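Local coordinates for MDM10 isoform 1 (Saccharomyces cerevisiae, PDB 7BTX), which forms part of the tether that joins the endoplasmic reticulum to mitochondria and takes part in late assembly of the outer-membrane TOM translocase, at residues F12-H17 with E82-N87; T55-D60 with M146-S151; S280-K285 with S290-K295. All coordinates share one frame; numbering follows the deposited sequence.

Contact 1 (F12-H17 with E82-N87)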
loop_
_atom_site.group_PDB
_atom_site.type_symbol
_atom_site.label_atom_id
_atom_site.label_comp_id
_atom_site.label_asym_id
_atom_site.label_seq_id
_atom_site.Cartn_x
_atom_site.Cartn_y
_atom_site.Cartn_z
ATOM N N PHE D 12 13.928 22.731 27.924
ATOM C CA PHE D 12 13.714 24.128 28.279
ATOM C C PHE D 12 13.525 24.285 29.778
ATOM O O PHE D 12 13.855 25.329 30.348
ATOM C CB PHE D 12 12.502 24.668 27.534
ATOM C CG PHE D 12 12.311 26.142 27.679
ATOM C CD1 PHE D 12 13.204 27.026 27.106
ATOM C CD2 PHE D 12 11.235 26.646 28.381
ATOM C CE1 PHE D 12 13.027 28.378 27.234
ATOM C CE2 PHE D 12 11.057 27.998 28.512
ATOM C CZ PHE D 12 11.952 28.862 27.939
ATOM N N TYR D 13 12.987 23.255 30.429
ATOM C CA TYR D 13 12.797 23.286 31.870
ATOM C C TYR D 13 14.112 23.183 32.620
ATOM O O TYR D 13 14.270 23.833 33.656
ATOM C CB TYR D 13 11.878 22.147 32.299
ATOM C CG TYR D 13 10.409 22.386 32.051
ATOM C CD1 TYR D 13 9.955 23.575 31.503
ATOM C CD2 TYR D 13 9.480 21.414 32.364
ATOM C CE1 TYR D 13 8.618 23.784 31.280
ATOM C CE2 TYR D 13 8.142 21.615 32.149
ATOM C CZ TYR D 13 7.716 22.802 31.610
ATOM O OH TYR D 13 6.377 23.000 31.387
ATOM N N GLN D 14 15.052 22.386 32.128
ATOM C CA GLN D 14 16.359 22.253 32.748
ATOM C C GLN D 14 17.290 23.402 32.404
ATOM O O GLN D 14 18.324 23.559 33.058
ATOM C CB GLN D 14 17.013 20.933 32.335
ATOM C CG GLN D 14 16.268 19.692 32.783
ATOM C CD GLN D 14 16.459 18.535 31.827
ATOM O OE1 GLN D 14 17.387 18.533 31.019
ATOM N NE2 GLN D 14 15.578 17.548 31.908
ATOM N N SER D 15 16.952 24.200 31.396
ATOM C CA SER D 15 17.775 25.332 30.999
ATOM C C SER D 15 17.365 26.630 31.671
ATOM O O SER D 15 18.222 27.484 31.912
ATOM C CB SER D 15 17.721 25.518 29.481
ATOM O OG SER D 15 18.495 26.633 29.084
ATOM N N THR D 16 16.081 26.800 31.975
ATOM C CA THR D 16 15.590 27.984 32.661
ATOM C C THR D 16 15.299 27.728 34.131
ATOM O O THR D 16 14.819 28.635 34.818
ATOM C CB THR D 16 14.339 28.514 31.966
ATOM O OG1 THR D 16 13.270 27.575 32.114
ATOM C CG2 THR D 16 14.613 28.706 30.504
ATOM N N HIS D 17 15.586 26.512 34.613
ATOM C CA HIS D 17 15.396 26.077 36.001
ATOM C C HIS D 17 13.940 26.228 36.447
ATOM O O HIS D 17 13.614 26.984 37.361
ATOM C CB HIS D 17 16.350 26.810 36.950
ATOM C CG HIS D 17 17.788 26.718 36.545
ATOM N ND1 HIS D 17 18.425 25.514 36.339
ATOM C CD2 HIS D 17 18.709 27.679 36.303
ATOM C CE1 HIS D 17 19.679 25.737 35.988
ATOM N NE2 HIS D 17 19.876 27.042 35.958
ATOM N N GLU D 82 20.349 23.331 23.643
ATOM C CA GLU D 82 20.688 22.107 22.929
ATOM C C GLU D 82 21.838 21.334 23.563
ATOM O O GLU D 82 22.232 20.291 23.030
ATOM C CB GLU D 82 20.982 22.414 21.464
ATOM C CG GLU D 82 19.724 22.799 20.705
ATOM C CD GLU D 82 19.929 22.840 19.212
ATOM O OE1 GLU D 82 19.587 21.838 18.551
ATOM O OE2 GLU D 82 20.420 23.866 18.698
ATOM N N LYS D 83 22.379 21.810 24.684
ATOM C CA LYS D 83 23.168 20.936 25.540
ATOM C C LYS D 83 22.292 19.975 26.328
ATOM O O LYS D 83 22.795 18.968 26.834
ATOM C CB LYS D 83 24.022 21.752 26.511
ATOM C CG LYS D 83 25.009 22.696 25.849
ATOM C CD LYS D 83 25.783 23.486 26.891
ATOM C CE LYS D 83 25.091 24.792 27.227
ATOM N NZ LYS D 83 24.957 25.661 26.028
ATOM N N PHE D 84 20.998 20.270 26.441
ATOM C CA PHE D 84 20.044 19.443 27.162
ATOM C C PHE D 84 19.161 18.632 26.228
ATOM O O PHE D 84 18.289 17.897 26.700
ATOM C CB PHE D 84 19.173 20.311 28.070
ATOM C CG PHE D 84 19.926 20.966 29.190
ATOM C CD1 PHE D 84 20.511 22.209 29.016
ATOM C CD2 PHE D 84 20.041 20.343 30.421
ATOM C CE1 PHE D 84 21.201 22.816 30.040
ATOM C CE2 PHE D 84 20.727 20.948 31.454
ATOM C CZ PHE D 84 21.309 22.187 31.260
ATOM N N MET D 85 19.369 18.745 24.919
ATOM C CA MET D 85 18.555 18.057 23.926
ATOM C C MET D 85 19.087 16.674 23.582
ATOM O O MET D 85 18.751 16.136 22.521
ATOM C CB MET D 85 18.445 18.909 22.664
ATOM C CG MET D 85 17.564 20.118 22.845
ATOM S SD MET D 85 15.832 19.697 22.685
ATOM C CE MET D 85 15.718 19.728 20.912
ATOM N N ARG D 86 19.915 16.097 24.446
ATOM C CA ARG D 86 20.334 14.713 24.322
ATOM C C ARG D 86 20.017 13.923 25.580
ATOM O O ARG D 86 20.356 12.735 25.645
ATOM C CB ARG D 86 21.839 14.620 24.019
ATOM C CG ARG D 86 22.282 15.315 22.735
ATOM C CD ARG D 86 22.893 16.679 23.032
ATOM N NE ARG D 86 23.175 17.445 21.822
ATOM C CZ ARG D 86 24.357 17.475 21.214
ATOM N NH1 ARG D 86 24.522 18.206 20.120
ATOM N NH2 ARG D 86 25.374 16.778 21.697
ATOM N N ASN D 87 19.364 14.552 26.562
ATOM C CA ASN D 87 19.091 14.033 27.908
ATOM C C ASN D 87 20.381 13.565 28.589
ATOM O O ASN D 87 21.245 14.377 28.928
ATOM C CB ASN D 87 18.054 12.902 27.866
ATOM C CG ASN D 87 17.463 12.593 29.230
ATOM O OD1 ASN D 87 17.773 13.249 30.225
ATOM N ND2 ASN D 87 16.610 11.578 29.283
#

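Contact 2 (T55-D60 with M146-S151)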
loop_
_atom_site.group_PDB
_atom_site.type_symbol
_atom_site.label_atom_id
_atom_site.label_comp_id
_atom_site.label_asym_id
_atom_site.label_seq_id
_atom_site.Cartn_x
_atom_site.Cartn_y
_atom_site.Cartn_z
ATOM N N THR D 55 16.214 24.679 12.350
ATOM C CA THR D 55 15.368 23.743 11.626
ATOM C C THR D 55 16.013 22.367 11.641
ATOM O O THR D 55 17.221 22.249 11.433
ATOM C CB THR D 55 15.139 24.233 10.191
ATOM O OG1 THR D 55 14.430 25.473 10.217
ATOM C CG2 THR D 55 14.333 23.275 9.402
ATOM N N PHE D 56 15.213 21.339 11.913
ATOM C CA PHE D 56 15.670 19.962 12.003
ATOM C C PHE D 56 14.872 19.105 11.038
ATOM O O PHE D 56 13.671 19.311 10.859
ATOM C CB PHE D 56 15.508 19.390 13.421
ATOM C CG PHE D 56 16.082 20.254 14.497
ATOM C CD1 PHE D 56 17.375 20.057 14.939
ATOM C CD2 PHE D 56 15.321 21.252 15.089
ATOM C CE1 PHE D 56 17.905 20.853 15.930
ATOM C CE2 PHE D 56 15.850 22.051 16.066
ATOM C CZ PHE D 56 17.138 21.850 16.492
ATOM N N ASN D 57 15.543 18.136 10.434
ATOM C CA ASN D 57 14.916 17.153 9.571
ATOM C C ASN D 57 15.026 15.767 10.171
ATOM O O ASN D 57 16.078 15.382 10.678
ATOM C CB ASN D 57 15.541 17.161 8.183
ATOM C CG ASN D 57 14.840 18.092 7.248
ATOM O OD1 ASN D 57 13.632 18.008 7.082
ATOM N ND2 ASN D 57 15.576 19.010 6.663
ATOM N N SER D 58 13.930 15.027 10.103
ATOM C CA SER D 58 13.873 13.636 10.506
ATOM C C SER D 58 13.388 12.801 9.335
ATOM O O SER D 58 12.753 13.308 8.412
ATOM C CB SER D 58 12.946 13.449 11.707
ATOM O OG SER D 58 12.828 12.084 12.062
ATOM N N LEU D 59 13.718 11.515 9.370
ATOM C CA LEU D 59 13.244 10.560 8.377
ATOM C C LEU D 59 13.265 9.182 8.997
ATOM O O LEU D 59 14.259 8.802 9.612
ATOM C CB LEU D 59 14.110 10.580 7.121
ATOM C CG LEU D 59 13.778 9.698 5.920
ATOM C CD1 LEU D 59 14.143 10.458 4.741
ATOM C CD2 LEU D 59 14.571 8.411 5.886
ATOM N N ASP D 60 12.191 8.429 8.811
ATOM C CA ASP D 60 12.152 7.061 9.284
ATOM C C ASP D 60 11.432 6.183 8.279
ATOM O O ASP D 60 10.533 6.630 7.567
ATOM C CB ASP D 60 11.472 6.947 10.649
ATOM C CG ASP D 60 10.190 7.733 10.725
ATOM O OD1 ASP D 60 9.991 8.610 9.871
ATOM O OD2 ASP D 60 9.373 7.468 11.631
ATOM N N MET D 146 5.924 19.855 11.117
ATOM C CA MET D 146 5.008 19.211 10.185
ATOM C C MET D 146 5.539 17.823 9.863
ATOM O O MET D 146 6.747 17.638 9.719
ATOM C CB MET D 146 4.797 20.036 8.908
ATOM C CG MET D 146 5.998 20.246 8.018
ATOM S SD MET D 146 5.597 21.128 6.502
ATOM C CE MET D 146 5.422 22.801 7.101
ATOM N N TYR D 147 4.647 16.844 9.827
ATOM C CA TYR D 147 4.954 15.499 9.378
ATOM C C TYR D 147 4.436 15.326 7.966
ATOM O O TYR D 147 3.236 15.415 7.720
ATOM C CB TYR D 147 4.293 14.458 10.279
ATOM C CG TYR D 147 4.752 14.431 11.714
ATOM C CD1 TYR D 147 4.172 15.254 12.668
ATOM C CD2 TYR D 147 5.737 13.553 12.120
ATOM C CE1 TYR D 147 4.580 15.221 13.974
ATOM C CE2 TYR D 147 6.151 13.511 13.423
ATOM C CZ TYR D 147 5.567 14.340 14.347
ATOM O OH TYR D 147 5.996 14.292 15.651
ATOM N N TYR D 148 5.334 15.040 7.035
ATOM C CA TYR D 148 4.840 15.213 5.675
ATOM C C TYR D 148 4.849 14.025 4.715
ATOM O O TYR D 148 5.258 14.184 3.559
ATOM C CB TYR D 148 5.580 16.364 4.999
ATOM C CG TYR D 148 7.062 16.416 5.238
ATOM C CD1 TYR D 148 7.605 17.422 6.007
ATOM C CD2 TYR D 148 7.906 15.441 4.754
ATOM C CE1 TYR D 148 8.942 17.485 6.228
ATOM C CE2 TYR D 148 9.238 15.499 4.986
ATOM C CZ TYR D 148 9.759 16.515 5.722
ATOM O OH TYR D 148 11.110 16.561 5.952
ATOM N N PRO D 149 4.408 12.845 5.116
ATOM C CA PRO D 149 3.483 12.109 4.243
ATOM C C PRO D 149 2.064 12.422 4.677
ATOM O O PRO D 149 1.097 12.195 3.946
ATOM C CB PRO D 149 3.844 10.638 4.472
ATOM C CG PRO D 149 5.102 10.658 5.207
ATOM C CD PRO D 149 5.163 11.927 5.976
ATOM N N SER D 150 1.951 12.961 5.893
ATOM C CA SER D 150 0.700 13.072 6.628
ATOM C C SER D 150 0.111 14.467 6.607
ATOM O O SER D 150 -1.106 14.587 6.777
ATOM C CB SER D 150 0.930 12.660 8.078
ATOM O OG SER D 150 1.440 11.348 8.158
ATOM N N SER D 151 0.943 15.497 6.402
ATOM C CA SER D 151 0.588 16.916 6.563
ATOM C C SER D 151 0.007 17.194 7.947
ATOM O O SER D 151 -0.896 18.015 8.105
ATOM C CB SER D 151 -0.347 17.401 5.449
ATOM O OG SER D 151 -1.600 16.742 5.482
#

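Contact 3 (S280-K285 with S290-K295)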
loop_
_atom_site.group_PDB
_atom_site.type_symbol
_atom_site.label_atom_id
_atom_site.label_comp_id
_atom_site.label_asym_id
_atom_site.label_seq_id
_atom_site.Cartn_x
_atom_site.Cartn_y
_atom_site.Cartn_z
ATOM N N SER D 280 -0.445 1.650 43.915
ATOM C CA SER D 280 0.610 1.715 44.912
ATOM C C SER D 280 1.911 1.296 44.259
ATOM O O SER D 280 1.935 0.323 43.504
ATOM C CB SER D 280 0.297 0.815 46.103
ATOM O OG SER D 280 1.347 0.845 47.047
ATOM N N THR D 281 2.995 2.007 44.539
ATOM C CA THR D 281 4.242 1.806 43.824
ATOM C C THR D 281 5.407 1.893 44.788
ATOM O O THR D 281 5.560 2.891 45.489
ATOM C CB THR D 281 4.410 2.850 42.716
ATOM O OG1 THR D 281 3.479 2.587 41.662
ATOM C CG2 THR D 281 5.812 2.827 42.159
ATOM N N TYR D 282 6.216 0.848 44.828
ATOM C CA TYR D 282 7.514 0.884 45.478
ATOM C C TYR D 282 8.577 1.033 44.401
ATOM O O TYR D 282 8.438 0.487 43.308
ATOM C CB TYR D 282 7.743 -0.385 46.296
ATOM C CG TYR D 282 9.100 -0.496 46.933
ATOM C CD1 TYR D 282 10.095 -1.279 46.364
ATOM C CD2 TYR D 282 9.380 0.160 48.116
ATOM C CE1 TYR D 282 11.332 -1.391 46.949
ATOM C CE2 TYR D 282 10.613 0.054 48.709
ATOM C CZ TYR D 282 11.585 -0.720 48.121
ATOM O OH TYR D 282 12.819 -0.823 48.714
ATOM N N SER D 283 9.630 1.785 44.696
ATOM C CA SER D 283 10.651 2.078 43.693
ATOM C C SER D 283 11.993 2.298 44.367
ATOM O O SER D 283 12.272 3.399 44.845
ATOM C CB SER D 283 10.266 3.299 42.867
ATOM O OG SER D 283 11.311 3.632 41.981
ATOM N N ALA D 284 12.832 1.277 44.380
ATOM C CA ALA D 284 14.128 1.371 45.021
ATOM C C ALA D 284 15.205 1.669 43.985
ATOM O O ALA D 284 14.920 1.905 42.812
ATOM C CB ALA D 284 14.426 0.088 45.791
ATOM N N LYS D 285 16.455 1.686 44.429
ATOM C CA LYS D 285 17.594 1.913 43.548
ATOM C C LYS D 285 18.709 0.932 43.896
ATOM O O LYS D 285 19.850 1.321 44.150
ATOM C CB LYS D 285 18.076 3.361 43.621
ATOM C CG LYS D 285 18.724 3.834 42.331
ATOM C CD LYS D 285 19.650 5.012 42.554
ATOM C CE LYS D 285 20.623 5.165 41.398
ATOM N NZ LYS D 285 21.571 4.021 41.329
ATOM N N SER D 290 21.880 -0.391 38.855
ATOM C CA SER D 290 20.601 -1.082 38.770
ATOM C C SER D 290 19.529 -0.334 39.551
ATOM O O SER D 290 19.822 0.375 40.514
ATOM C CB SER D 290 20.742 -2.504 39.307
ATOM O OG SER D 290 19.496 -3.172 39.303
ATOM N N THR D 291 18.278 -0.485 39.122
ATOM C CA THR D 291 17.114 0.149 39.719
ATOM C C THR D 291 16.020 -0.924 39.832
ATOM O O THR D 291 16.200 -2.038 39.312
ATOM C CB THR D 291 16.740 1.367 38.868
ATOM O OG1 THR D 291 17.929 2.082 38.525
ATOM C CG2 THR D 291 15.873 2.362 39.634
ATOM N N PHE D 292 14.915 -0.615 40.512
ATOM C CA PHE D 292 13.845 -1.582 40.729
ATOM C C PHE D 292 12.519 -0.872 40.984
ATOM O O PHE D 292 12.508 0.232 41.533
ATOM C CB PHE D 292 14.206 -2.502 41.893
ATOM C CG PHE D 292 13.134 -3.485 42.246
ATOM C CD1 PHE D 292 12.813 -4.513 41.383
ATOM C CD2 PHE D 292 12.443 -3.377 43.441
ATOM C CE1 PHE D 292 11.825 -5.419 41.704
ATOM C CE2 PHE D 292 11.453 -4.279 43.770
ATOM C CZ PHE D 292 11.145 -5.300 42.901
ATOM N N CYS D 293 11.396 -1.479 40.589
ATOM C CA CYS D 293 10.078 -0.866 40.782
ATOM C C CYS D 293 9.037 -1.980 40.861
ATOM O O CYS D 293 8.858 -2.740 39.912
ATOM C CB CYS D 293 9.742 0.106 39.666
ATOM S SG CYS D 293 8.122 0.877 39.799
ATOM N N ALA D 294 8.336 -2.049 41.991
ATOM C CA ALA D 294 7.310 -3.069 42.195
ATOM C C ALA D 294 5.960 -2.407 42.468
ATOM O O ALA D 294 5.585 -2.117 43.603
ATOM C CB ALA D 294 7.710 -3.998 43.330
ATOM N N LYS D 295 5.210 -2.182 41.399
ATOM C CA LYS D 295 3.893 -1.579 41.543
ATOM C C LYS D 295 2.859 -2.637 41.888
ATOM O O LYS D 295 2.700 -3.617 41.159
ATOM C CB LYS D 295 3.487 -0.861 40.264
ATOM C CG LYS D 295 2.035 -0.446 40.243
ATOM C CD LYS D 295 1.753 0.564 39.161
ATOM C CE LYS D 295 1.526 -0.112 37.835
ATOM N NZ LYS D 295 1.157 0.863 36.778
#

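Contact 1 (F12-H17 with E82-N87)
In both Gln14 and Phe84, CG stands anti to the carbonyl carbon (chi1 -63° and -66°), and the two side chains thereby reach out from their backbones and meet. This is a helix-to-loop contact in a mitochondrial beta-barrel: Gln14 lies on helix 5-16, Phe84 in the loop that follows strand 68-76. The glutamine does the touching with its root, its amide oxygen and its backbone O, which lies over one face of the Phe84 ring, 3.7 Å from Phe84 CZ. Its CB is 3.6 Å from CD2 of Phe84, and beyond CG the chain runs on extended, bringing OE1 to 3.3 Å from the same CD2. Amide and ring planes are inclined 61° to each other, so the amide does not lie flat on the ring. No hydrogen bond crosses between the segments.

Phe84 also touches Ala11, while Met85 leans on Val8 and Ala11; the loop thus follows the helix for some length. The helix is itself held to the barrel wall, through Phe12 on Ile158 and a hydrogen bond between Tyr13 OH and Gln187 NE2. Within 12-17, Phe12 O accepts from Thr16 N at 3.1 Å and, from the opposite face of the carbonyl, from Thr16 OG1 at 2.9 Å.

Contact 2 (T55-D60 with M146-S151)
The hydroxyl of Tyr148 is the polar centre of this contact: its OH lies 3.1 Å from OD1 of Asn57 and is hydrogen-bonded to a polar side chain of another protein in the assembly. Asn57 OD1 comes in at the edge of the Tyr148 ring, near its plane, and the two side chains run at about a right angle. Their flat groups are strongly turned against each other, with the amide plane 72° from the ring plane.

CG of Tyr148 sits between the backbone N and the carbonyl carbon (chi1 42°), and from there the ring carries OH over to Asn57. It has far to go, since the nearest CA pair of the two segments, Ser58 and Tyr147, is 9.2 Å apart. Even at the tip of the tyrosine the backbone of 55-60 stays at a distance: Ser58 O is 4.4 Å from Tyr148 OH. Within the second segment, CG of Met146 lies in the plane of the Tyr148 ring, at its edge.

The gap is the width of one intervening strand. Strand 68-76 pairs antiparallel with 55-62 on one flank, as in the backbone bonds of Phe56 with Ser72 and Ser58 with Ser70, and with 140-147 on the other, where Met146 bonds with Leu71. Leu71 of that middle strand is touched by both Asn57 and Tyr148. The neighbouring protein packs on Asn57, Leu59 and Tyr148, whereas Phe56 touches Glu82 in the loop after strand 68-76.

Contact 3 (S280-K285 with S290-K295)
Ser280 meets Lys295 first: its O receives a CA-H...O contact from Lys295 CA at 3.4 Å. At Thr281 the two branches part. OG1 lies alongside the lysine stem, 3.6 Å from Lys295 CG, while CG2, anti to the backbone N (chi1 -71° for OG1), reaches 3.8 Å from Cys293 SG.

Tyr282 pairs with Ala294 through two hydrogen bonds. Its N gives a nearly straight bond of 3.3 Å to Ala294 O, arriving from well above the carbonyl plane, and Ala294 N returns one of 2.9 Å to Tyr282 O. The tyrosine ring then meets Phe292 edge to edge, CE1 being 4.2 Å from CD2, with the side chains crossing at about a right angle; its OH is weakly bonded to Arg263. Ser283 adds a CA-H...O contact to Phe292 O, and Ala284 exchanges two weak bonds with Phe292. Lys285 brushes Thr291, its CG 4.2 Å from Thr291 CG2, while NZ is hydrogen-bonded to Gly287 O in the turn.

Thr281, Ser283, Cys293 and Lys295 share one face of the sheet, against helix 30-33 and Leu34. Tyr282, Ala284, Phe292 and Ala294 share the other. With strand directions 166° apart, this is a beta hairpin of the up-and-down meander from which such outer-membrane barrels are built.

The three contacts sample different parts of one barrel. Contacts 1 and 2 alternate along the chain, 12-17, 55-60, 82-87 and 146-151, with centres 23 Å apart, and they touch where Glu82 packs on Phe56. Strand 68-76 lies between the segments of contact 2 in the sheet and leads into the loop of contact 1. Contact 3 follows later, further along the barrel wall, its centre 26 Å from contact 1 and 37 Å from contact 2, on the other side of the chain's centre from the latter. Contact 1 sets the N-terminal helix against a loop, contact 2 spans strand 68-76 where another protein packs, and contact 3 pairs neighbouring wall strands.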